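PDB 6R2M: glycoside transferase from Listeria monocytogenes, which probably hydrolyses exopolysaccharide outside the cell as a glycoside hydrolase, and may have transferase activity. Local coordinates for residues G54-M57 with E58-E62; Q70-V73 with S74-E77; Y111-S114 with E115-F119; L130-T133 with K134-A138. All coordinates share one frame; numbering follows the deposited sequence.

How the contacts relate
The four contacts follow one another along the chain, each lying within or at the end of one helix: contact 1 in helix 50-62, contact 2 in helix 66-79, contact 3 at the C-terminal end of helix 100-116 and contact 4 at that of helix 120-136. Contacts 1 and 2 pack directly, their centres about 12 Å apart, with Gln-72 against Tyr-56, Met-57 and Leu-60. Contact 3 touches contact 1 through Val-61 and Ala-113, again with centres about 12 Å apart. Contact 4 lies farther off, about 22 Å between centres from contact 3, which it meets through Leu-130 and Tyr-111. Contacts 1 to 3 cluster on one side of a largely helical protein, and helix 120-136 carries contact 4 away from them.

Contact 1 of 4, residues G54-M57 with E58-E62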
loop_
_atom_site.group_PDB
_atom_site.type_symbol
_atom_site.label_atom_id
_atom_site.label_comp_id
_atom_site.label_asym_id
_atom_site.label_seq_id
_atom_site.Cartn_x
_atom_site.Cartn_y
_atom_site.Cartn_z
ATOM N N GLY A 54 -7.257 -0.641 -5.599
ATOM C CA GLY A 54 -7.089 -1.509 -4.443
ATOM C C GLY A 54 -7.232 -0.760 -3.124
ATOM O O GLY A 54 -7.806 -1.282 -2.163
ATOM N N LEU A 55 -6.700 0.459 -3.052
ATOM C CA LEU A 55 -6.843 1.254 -1.831
ATOM C C LEU A 55 -8.300 1.651 -1.613
ATOM O O LEU A 55 -8.797 1.633 -0.482
ATOM C CB LEU A 55 -5.953 2.494 -1.901
ATOM C CG LEU A 55 -4.475 2.236 -1.641
ATOM C CD1 LEU A 55 -3.667 3.385 -2.207
ATOM C CD2 LEU A 55 -4.213 2.053 -0.146
ATOM N N TYR A 56 -8.998 1.993 -2.689
ATOM C CA TYR A 56 -10.411 2.304 -2.567
ATOM C C TYR A 56 -11.192 1.082 -2.108
ATOM O O TYR A 56 -12.056 1.188 -1.231
ATOM C CB TYR A 56 -10.926 2.836 -3.900
ATOM C CG TYR A 56 -12.275 3.513 -3.847
ATOM C CD1 TYR A 56 -12.701 4.221 -2.725
ATOM C CD2 TYR A 56 -13.117 3.439 -4.938
ATOM C CE1 TYR A 56 -13.948 4.841 -2.711
ATOM C CE2 TYR A 56 -14.366 4.043 -4.929
ATOM C CZ TYR A 56 -14.764 4.745 -3.818
ATOM O OH TYR A 56 -16.009 5.344 -3.834
ATOM N N MET A 57 -10.876 -0.096 -2.660
ATOM C CA MET A 57 -11.510 -1.326 -2.185
ATOM C C MET A 57 -11.261 -1.548 -0.702
ATOM O O MET A 57 -12.177 -1.939 0.035
ATOM C CB MET A 57 -10.998 -2.516 -2.988
ATOM C CG MET A 57 -11.565 -2.547 -4.387
ATOM S SD MET A 57 -10.776 -3.747 -5.503
ATOM C CE MET A 57 -11.124 -5.291 -4.634
ATOM N N GLU A 58 -10.019 -1.330 -0.256
ATOM C CA GLU A 58 -9.691 -1.465 1.159
ATOM C C GLU A 58 -10.553 -0.534 2.009
ATOM O O GLU A 58 -11.134 -0.951 3.022
ATOM C CB GLU A 58 -8.198 -1.182 1.344
ATOM C CG GLU A 58 -7.701 -1.328 2.751
ATOM C CD GLU A 58 -6.190 -1.158 2.841
ATOM O OE1 GLU A 58 -5.498 -1.386 1.825
ATOM O OE2 GLU A 58 -5.691 -0.815 3.934
ATOM N N TYR A 59 -10.658 0.734 1.600
ATOM C CA TYR A 59 -11.492 1.690 2.314
ATOM C C TYR A 59 -12.947 1.235 2.364
ATOM O O TYR A 59 -13.597 1.329 3.408
ATOM C CB TYR A 59 -11.384 3.077 1.662
ATOM C CG TYR A 59 -12.234 4.099 2.372
ATOM C CD1 TYR A 59 -11.748 4.755 3.502
ATOM C CD2 TYR A 59 -13.534 4.362 1.958
ATOM C CE1 TYR A 59 -12.516 5.678 4.179
ATOM C CE2 TYR A 59 -14.327 5.291 2.635
ATOM C CZ TYR A 59 -13.811 5.941 3.745
ATOM O OH TYR A 59 -14.600 6.848 4.445
ATOM N N LEU A 60 -13.475 0.733 1.244
ATOM C CA LEU A 60 -14.890 0.388 1.181
ATOM C C LEU A 60 -15.237 -0.776 2.096
ATOM O O LEU A 60 -16.342 -0.814 2.641
ATOM C CB LEU A 60 -15.277 0.083 -0.269
ATOM C CG LEU A 60 -15.137 1.329 -1.140
ATOM C CD1 LEU A 60 -15.228 0.924 -2.588
ATOM C CD2 LEU A 60 -16.155 2.450 -0.806
ATOM N N VAL A 61 -14.316 -1.725 2.288
ATOM C CA VAL A 61 -14.552 -2.773 3.280
ATOM C C VAL A 61 -14.585 -2.172 4.675
ATOM O O VAL A 61 -15.446 -2.523 5.496
ATOM C CB VAL A 61 -13.490 -3.881 3.164
ATOM C CG1 VAL A 61 -13.656 -4.907 4.302
ATOM C CG2 VAL A 61 -13.594 -4.573 1.827
ATOM N N GLU A 62 -13.671 -1.235 4.954
ATOM C CA GLU A 62 -13.601 -0.632 6.280
ATOM C C GLU A 62 -14.893 0.104 6.627
ATOM O O GLU A 62 -15.339 0.068 7.780
ATOM C CB GLU A 62 -12.394 0.314 6.365
ATOM C CG GLU A 62 -12.197 0.969 7.718
ATOM C CD GLU A 62 -11.946 -0.029 8.841
ATOM O OE1 GLU A 62 -11.375 -1.116 8.583
ATOM O OE2 GLU A 62 -12.326 0.288 9.992
#
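Leu-60 reaches back one turn of helix 50-62 to close over the ring of Tyr-56, and each of its side-chain carbons has something to meet there. CB lies 3.5 Å from Tyr-56 O, the carbonyl that also accepts the backbone bond from Leu-60 N at 2.9 Å. With CG turned beside its own backbone N (chi1 -65°), the chain runs back toward the preceding turn, and CG comes within 3.1 Å of that same oxygen. Beyond CG the two methyls take different places against the ring. CD1 sits over the centre of one face, 3.8 Å from the ring centroid and only 4° off the ring normal, a well-centred CH-pi contact. CD2 is displaced along the ring toward the hydroxyl end, 3.8 Å from Tyr-56 CE1 and 4.0 Å from CZ. Tyr-56 meets this grip because its CG is anti to its backbone N (chi1 -166°), which sets the ring beside the leucine branch.

On another side of the helix, Leu-55 and Glu-58 run alongside each other and point the same way, with Leu-55 CD2 4.2 Å from Glu-58 OE1. This is the regular i to i+4 and i to i+3 pattern of an alpha-helix, here mostly buried. Tyr-56 and Leu-60 also lean on helix 21-29 through Gln-23, while Met-57 and Val-61 meet Phe-69 of helix 66-79. Leu-55 packs on Phe-302 and Ile-305 of helix 301-312, and Val-61 on Lys-116 of helix 100-116, so helix 50-62 is bordered by four other helices.

Contact 2 of 4, residues Q70-V73 with S74-E77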
loop_
_atom_site.group_PDB
_atom_site.type_symbol
_atom_site.label_atom_id
_atom_site.label_comp_id
_atom_site.label_asym_id
_atom_site.label_seq_id
_atom_site.Cartn_x
_atom_site.Cartn_y
_atom_site.Cartn_z
ATOM N N GLN A 70 -18.561 -3.819 -4.745
ATOM C CA GLN A 70 -18.822 -4.650 -5.921
ATOM C C GLN A 70 -18.688 -3.846 -7.210
ATOM O O GLN A 70 -18.226 -4.385 -8.224
ATOM C CB GLN A 70 -20.208 -5.296 -5.810
ATOM C CG GLN A 70 -20.663 -6.072 -7.058
ATOM C CD GLN A 70 -19.709 -7.177 -7.463
ATOM O OE1 GLN A 70 -19.171 -7.881 -6.624
ATOM N NE2 GLN A 70 -19.498 -7.332 -8.768
ATOM N N GLU A 71 -19.057 -2.561 -7.188
ATOM C CA GLU A 71 -18.859 -1.736 -8.378
ATOM C C GLU A 71 -17.385 -1.667 -8.735
ATOM O O GLU A 71 -17.021 -1.739 -9.916
ATOM C CB GLU A 71 -19.422 -0.330 -8.164
ATOM C CG GLU A 71 -20.935 -0.292 -8.291
ATOM C CD GLU A 71 -21.533 0.952 -7.700
ATOM O OE1 GLU A 71 -20.771 1.786 -7.176
ATOM O OE2 GLU A 71 -22.776 1.082 -7.749
ATOM N N GLN A 72 -16.522 -1.573 -7.718
ATOM C CA GLN A 72 -15.086 -1.577 -7.954
ATOM C C GLN A 72 -14.603 -2.933 -8.451
ATOM O O GLN A 72 -13.747 -2.987 -9.335
ATOM C CB GLN A 72 -14.342 -1.175 -6.680
ATOM C CG GLN A 72 -14.657 0.269 -6.279
ATOM C CD GLN A 72 -14.407 1.237 -7.426
ATOM O OE1 GLN A 72 -13.299 1.322 -7.943
ATOM N NE2 GLN A 72 -15.439 1.984 -7.815
ATOM N N VAL A 73 -15.127 -4.034 -7.895
ATOM C CA VAL A 73 -14.721 -5.358 -8.382
ATOM C C VAL A 73 -15.051 -5.491 -9.865
ATOM O O VAL A 73 -14.273 -6.065 -10.637
ATOM C CB VAL A 73 -15.375 -6.488 -7.558
ATOM C CG1 VAL A 73 -15.066 -7.860 -8.162
ATOM C CG2 VAL A 73 -14.892 -6.449 -6.134
ATOM N N SER A 74 -16.194 -4.942 -10.287
ATOM C CA SER A 74 -16.570 -4.987 -11.698
ATOM C C SER A 74 -15.593 -4.203 -12.559
ATOM O O SER A 74 -15.191 -4.673 -13.629
ATOM C CB SER A 74 -17.991 -4.461 -11.886
ATOM O OG SER A 74 -18.931 -5.424 -11.445
ATOM N N HIS A 75 -15.205 -3.002 -12.115
ATOM C CA HIS A 75 -14.207 -2.239 -12.866
ATOM C C HIS A 75 -12.876 -2.966 -12.892
ATOM O O HIS A 75 -12.156 -2.938 -13.898
ATOM C CB HIS A 75 -14.015 -0.843 -12.261
ATOM C CG HIS A 75 -15.170 0.082 -12.479
ATOM N ND1 HIS A 75 -15.702 0.335 -13.723
ATOM C CD2 HIS A 75 -15.893 0.822 -11.603
ATOM C CE1 HIS A 75 -16.711 1.183 -13.604
ATOM N NE2 HIS A 75 -16.848 1.493 -12.328
ATOM N N LEU A 76 -12.513 -3.597 -11.779
ATOM C CA LEU A 76 -11.294 -4.393 -11.742
ATOM C C LEU A 76 -11.333 -5.510 -12.780
ATOM O O LEU A 76 -10.369 -5.715 -13.528
ATOM C CB LEU A 76 -11.100 -4.959 -10.335
ATOM C CG LEU A 76 -9.771 -5.644 -10.053
ATOM C CD1 LEU A 76 -8.658 -4.599 -9.990
ATOM C CD2 LEU A 76 -9.873 -6.437 -8.747
ATOM N N GLU A 77 -12.454 -6.226 -12.852
ATOM C CA GLU A 77 -12.552 -7.359 -13.767
ATOM C C GLU A 77 -12.520 -6.905 -15.212
ATOM O O GLU A 77 -11.925 -7.575 -16.060
ATOM C CB GLU A 77 -13.824 -8.154 -13.488
ATOM C CG GLU A 77 -13.772 -8.892 -12.176
ATOM C CD GLU A 77 -15.111 -9.447 -11.768
ATOM O OE1 GLU A 77 -16.140 -8.894 -12.208
ATOM O OE2 GLU A 77 -15.134 -10.427 -10.994
HETATM O O HOH W 1 -21.275 -5.813 -10.625
HETATM O O HOH W 2 -17.883 -9.648 -9.902
#
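Gln-70 and Ser-74 come together through their side-chain ends, where Gln-70 NE2 lies 3.3 Å from Ser-74 OG. NE2 donates to a water at 3.0 Å; the approach of Ser-74 OG to the same water is unusually short, which leaves a bridge between amide and hydroxyl doubtful. A second water accepts from NE2, also at 3.0 Å, and donates to Glu-77 OE1, linking side chains two turns apart on the helix. The bend of the Gln-70 chain at chi2 (57°) swings the amide along the axis toward these partners, and at its other end OE1 accepts a hydrogen bond from Tyr-122 OH.

Beneath the waters runs the i to i+4 bonding of an alpha-helix, part of helix 66-79, with Ser-74 N on Gln-70 O and Glu-77 N on Val-73 O. The extended Glu-77 chain runs back beside that turn, bringing OE2 to 3.8 Å from Val-73 CG1. Elsewhere on the helix, Gln-72 NE2 approaches the edge of the His-75 ring near its plane, 4.0 Å from CD2, the amide and ring planes being 51° apart. Gln-72 itself is lodged against Ile-53 of helix 50-62 and the loop residue Ile-37, while Val-73 and Leu-76 press on Met-125 of helix 120-136.

Contact 3 of 4, residues Y111-S114 with E115-F119; sequences YQAS and EKFSF
Ala-113 and Phe-117 meet one turn apart, with the methyl CB lying 3.7 Å from CD2 and a little farther from CE2 along one side of the ring. Phe-117 takes this position because its CG is anti to its carbonyl carbon (chi1 -58°), turning the ring back along the helix; the CB of Lys-116 rests over the rim of one face. On the solvent side, Gln-112 and Glu-115 keep their ends 4.3 Å apart, measured from NE2 to OE1, and a water joins them, accepting from NE2 and donating to OE1.

Ser-114 turns inward instead. Its hydroxyl, set between the backbone N and the carbonyl carbon, donates to Tyr-111 O at 2.7 Å. Past Lys-116 the helix ends in a Schellman motif: Ser-118, at positive phi (48°), lets Phe-119 N reach Ser-114 O at 3.0 Å, while Ser-118 N binds Glu-115 O at 3.2 Å. The ring of Phe-119 then meets Tyr-122 edge-to-face.

Tyr-111 O receives only a weak bond from Glu-115 N, at 3.5 Å, so the serine hydroxyl is the shorter of its two donors here and may offset the weakness of that backbone bond.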
loop_
_atom_site.group_PDB
_atom_site.type_symbol
_atom_site.label_atom_id
_atom_site.label_comp_id
_atom_site.label_asym_id
_atom_site.label_seq_id
_atom_site.Cartn_x
_atom_site.Cartn_y
_atom_site.Cartn_z
ATOM N N TYR A 111 -10.288 -10.862 0.406
ATOM C CA TYR A 111 -10.454 -11.798 1.515
ATOM C C TYR A 111 -11.257 -11.160 2.639
ATOM O O TYR A 111 -12.170 -11.780 3.198
ATOM C CB TYR A 111 -9.091 -12.258 2.033
ATOM C CG TYR A 111 -8.393 -13.289 1.180
ATOM C CD1 TYR A 111 -9.011 -14.481 0.833
ATOM C CD2 TYR A 111 -7.103 -13.068 0.741
ATOM C CE1 TYR A 111 -8.355 -15.418 0.067
ATOM C CE2 TYR A 111 -6.440 -13.994 -0.031
ATOM C CZ TYR A 111 -7.072 -15.166 -0.356
ATOM O OH TYR A 111 -6.403 -16.096 -1.120
ATOM N N GLN A 112 -10.920 -9.919 2.991
ATOM C CA GLN A 112 -11.631 -9.230 4.065
ATOM C C GLN A 112 -13.083 -8.978 3.688
ATOM O O GLN A 112 -13.980 -9.150 4.516
ATOM C CB GLN A 112 -10.936 -7.909 4.401
ATOM C CG GLN A 112 -9.540 -8.074 4.968
ATOM C CD GLN A 112 -9.542 -8.863 6.262
ATOM O OE1 GLN A 112 -8.746 -9.789 6.446
ATOM N NE2 GLN A 112 -10.445 -8.506 7.161
ATOM N N ALA A 113 -13.329 -8.619 2.425
ATOM C CA ALA A 113 -14.688 -8.389 1.941
ATOM C C ALA A 113 -15.508 -9.675 1.905
ATOM O O ALA A 113 -16.718 -9.649 2.136
ATOM C CB ALA A 113 -14.643 -7.754 0.549
ATOM N N SER A 114 -14.883 -10.801 1.563
ATOM C CA SER A 114 -15.610 -12.067 1.585
ATOM C C SER A 114 -16.215 -12.337 2.959
ATOM O O SER A 114 -17.324 -12.871 3.057
ATOM C CB SER A 114 -14.685 -13.204 1.142
ATOM O OG SER A 114 -13.817 -13.603 2.192
ATOM N N GLU A 115 -15.517 -11.946 4.027
ATOM C CA GLU A 115 -16.056 -12.113 5.371
ATOM C C GLU A 115 -17.022 -10.984 5.705
ATOM O O GLU A 115 -18.172 -11.230 6.084
ATOM C CB GLU A 115 -14.919 -12.171 6.391
ATOM C CG GLU A 115 -13.966 -13.324 6.159
ATOM C CD GLU A 115 -12.742 -13.250 7.052
ATOM O OE1 GLU A 115 -12.535 -12.208 7.718
ATOM O OE2 GLU A 115 -11.977 -14.232 7.086
ATOM N N LYS A 116 -16.581 -9.741 5.507
ATOM C CA LYS A 116 -17.389 -8.582 5.886
ATOM C C LYS A 116 -18.756 -8.607 5.210
ATOM O O LYS A 116 -19.772 -8.260 5.829
ATOM C CB LYS A 116 -16.633 -7.296 5.533
ATOM C CG LYS A 116 -17.347 -5.998 5.929
ATOM C CD LYS A 116 -17.388 -5.852 7.441
ATOM C CE LYS A 116 -17.679 -4.393 7.818
ATOM N NZ LYS A 116 -17.733 -4.225 9.302
ATOM N N PHE A 117 -18.800 -9.011 3.938
ATOM C CA PHE A 117 -20.008 -8.966 3.126
ATOM C C PHE A 117 -20.631 -10.340 2.899
ATOM O O PHE A 117 -21.531 -10.458 2.062
ATOM C CB PHE A 117 -19.703 -8.312 1.779
ATOM C CG PHE A 117 -19.139 -6.925 1.896
ATOM C CD1 PHE A 117 -19.637 -6.033 2.849
ATOM C CD2 PHE A 117 -18.125 -6.503 1.050
ATOM C CE1 PHE A 117 -19.130 -4.750 2.954
ATOM C CE2 PHE A 117 -17.613 -5.228 1.146
ATOM C CZ PHE A 117 -18.110 -4.348 2.109
ATOM N N SER A 118 -20.159 -11.372 3.601
ATOM C CA SER A 118 -20.696 -12.738 3.509
ATOM C C SER A 118 -20.860 -13.176 2.052
ATOM O O SER A 118 -21.946 -13.535 1.591
ATOM C CB SER A 118 -22.020 -12.841 4.268
ATOM O OG SER A 118 -21.812 -12.625 5.656
ATOM N N PHE A 119 -19.741 -13.155 1.333
ATOM C CA PHE A 119 -19.741 -13.355 -0.115
ATOM C C PHE A 119 -18.541 -14.218 -0.472
ATOM O O PHE A 119 -17.460 -13.708 -0.800
ATOM C CB PHE A 119 -19.716 -12.012 -0.849
ATOM C CG PHE A 119 -20.267 -12.068 -2.247
ATOM C CD1 PHE A 119 -21.595 -12.370 -2.468
ATOM C CD2 PHE A 119 -19.464 -11.774 -3.332
ATOM C CE1 PHE A 119 -22.109 -12.396 -3.747
ATOM C CE2 PHE A 119 -19.975 -11.797 -4.621
ATOM C CZ PHE A 119 -21.297 -12.117 -4.828
HETATM O O HOH W 3 -10.172 -10.539 9.134
#

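Contact 4 of 4, residues L130-T133 with K134-A138; sequences LANT and KKYSA
Asn-132 turns its amide oxygen to the edge of the Tyr-136 ring, near the ring plane, so that OD1 lies 3.3 Å from both CD2 and CE2. The amide and ring planes stand 54° apart. Such an approach would suit the slightly positive hydrogens of an aromatic edge, and Asn-132 can make it because CG is anti to the backbone N (chi1 -168°), leading the amide along the helix toward the next turn. One face of the same ring carries CG of Lys-135, 3.8 Å above its plane and near the rim, and the ring also meets that of Tyr-147.

At the buried side, Thr-133 O receives two hydrogens, one from Ser-137 N at 3.0 Å and one from a water at 2.7 Å that also donates to Ser-137 O. This water spans the last turn and serves a carbonyl just past the helix. The side-chain oxygens point elsewhere: Thr-133 OG1 binds Asp-103, and Ser-137 OG binds the carbonyl of Val-144.

Ser-137 leaves the helical conformation and forms the centre of an inverse gamma turn, with a weak bond from Ala-138 N to Tyr-136 O at 3.0 Å, a tight three-residue bend through which helix 120-136 gives way directly to strand 138-139.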
loop_
_atom_site.group_PDB
_atom_site.type_symbol
_atom_site.label_atom_id
_atom_site.label_comp_id
_atom_site.label_asym_id
_atom_site.label_seq_id
_atom_site.Cartn_x
_atom_site.Cartn_y
_atom_site.Cartn_z
ATOM N N LEU A 130 -4.051 -14.642 -6.271
ATOM C CA LEU A 130 -2.849 -14.645 -5.442
ATOM C C LEU A 130 -1.990 -15.874 -5.713
ATOM O O LEU A 130 -0.756 -15.792 -5.691
ATOM C CB LEU A 130 -3.238 -14.546 -3.963
ATOM C CG LEU A 130 -2.121 -14.366 -2.938
ATOM C CD1 LEU A 130 -1.266 -13.183 -3.300
ATOM C CD2 LEU A 130 -2.718 -14.207 -1.556
ATOM N N ALA A 131 -2.621 -17.020 -5.978
ATOM C CA ALA A 131 -1.842 -18.192 -6.360
ATOM C C ALA A 131 -1.069 -17.927 -7.640
ATOM O O ALA A 131 0.108 -18.306 -7.764
ATOM C CB ALA A 131 -2.764 -19.406 -6.509
ATOM N N ASN A 132 -1.698 -17.238 -8.589
ATOM C CA ASN A 132 -1.015 -16.881 -9.826
ATOM C C ASN A 132 0.135 -15.910 -9.571
ATOM O O ASN A 132 1.200 -16.031 -10.189
ATOM C CB ASN A 132 -2.037 -16.295 -10.799
ATOM C CG ASN A 132 -1.505 -16.164 -12.186
ATOM O OD1 ASN A 132 -1.242 -17.158 -12.856
ATOM N ND2 ASN A 132 -1.356 -14.922 -12.645
ATOM N N THR A 133 -0.055 -14.936 -8.674
ATOM C CA THR A 133 1.026 -14.014 -8.344
ATOM C C THR A 133 2.214 -14.744 -7.726
ATOM O O THR A 133 3.375 -14.487 -8.072
ATOM C CB THR A 133 0.514 -12.941 -7.387
ATOM O OG1 THR A 133 -0.455 -12.131 -8.055
ATOM C CG2 THR A 133 1.670 -12.075 -6.891
ATOM N N LYS A 134 1.941 -15.641 -6.782
ATOM C CA LYS A 134 3.006 -16.424 -6.162
ATOM C C LYS A 134 3.748 -17.273 -7.187
ATOM O O LYS A 134 4.975 -17.434 -7.103
ATOM C CB LYS A 134 2.417 -17.302 -5.063
ATOM C CG LYS A 134 3.394 -18.305 -4.454
ATOM C CD LYS A 134 2.678 -19.153 -3.409
ATOM C CE LYS A 134 3.427 -20.423 -3.067
ATOM N NZ LYS A 134 2.614 -21.222 -2.112
ATOM N N LYS A 135 3.018 -17.818 -8.163
ATOM C CA LYS A 135 3.620 -18.738 -9.126
ATOM C C LYS A 135 4.559 -18.015 -10.093
ATOM O O LYS A 135 5.679 -18.480 -10.351
ATOM C CB LYS A 135 2.524 -19.489 -9.884
ATOM C CG LYS A 135 3.040 -20.413 -10.992
ATOM C CD LYS A 135 1.903 -21.235 -11.573
ATOM C CE LYS A 135 2.410 -22.148 -12.677
ATOM N NZ LYS A 135 1.291 -22.866 -13.335
ATOM N N TYR A 136 4.128 -16.875 -10.632
ATOM C CA TYR A 136 4.843 -16.247 -11.736
ATOM C C TYR A 136 5.718 -15.073 -11.326
ATOM O O TYR A 136 6.775 -14.867 -11.930
ATOM C CB TYR A 136 3.850 -15.786 -12.813
ATOM C CG TYR A 136 3.286 -16.950 -13.587
ATOM C CD1 TYR A 136 4.050 -17.591 -14.551
ATOM C CD2 TYR A 136 2.017 -17.441 -13.319
ATOM C CE1 TYR A 136 3.552 -18.680 -15.250
ATOM C CE2 TYR A 136 1.503 -18.537 -14.022
ATOM C CZ TYR A 136 2.283 -19.144 -14.984
ATOM O OH TYR A 136 1.788 -20.221 -15.682
ATOM N N SER A 137 5.319 -14.283 -10.330
ATOM C CA SER A 137 6.108 -13.111 -9.956
ATOM C C SER A 137 7.118 -13.456 -8.854
ATOM O O SER A 137 7.177 -12.859 -7.782
ATOM C CB SER A 137 5.180 -11.971 -9.558
ATOM O OG SER A 137 5.894 -10.751 -9.638
ATOM N N ALA A 138 7.954 -14.445 -9.152
ATOM C CA ALA A 138 8.854 -15.011 -8.155
ATOM C C ALA A 138 9.979 -15.732 -8.872
ATOM O O ALA A 138 9.804 -16.232 -9.980
ATOM C CB ALA A 138 8.131 -15.990 -7.228
HETATM O O HOH W 4 5.189 -13.751 -6.197
#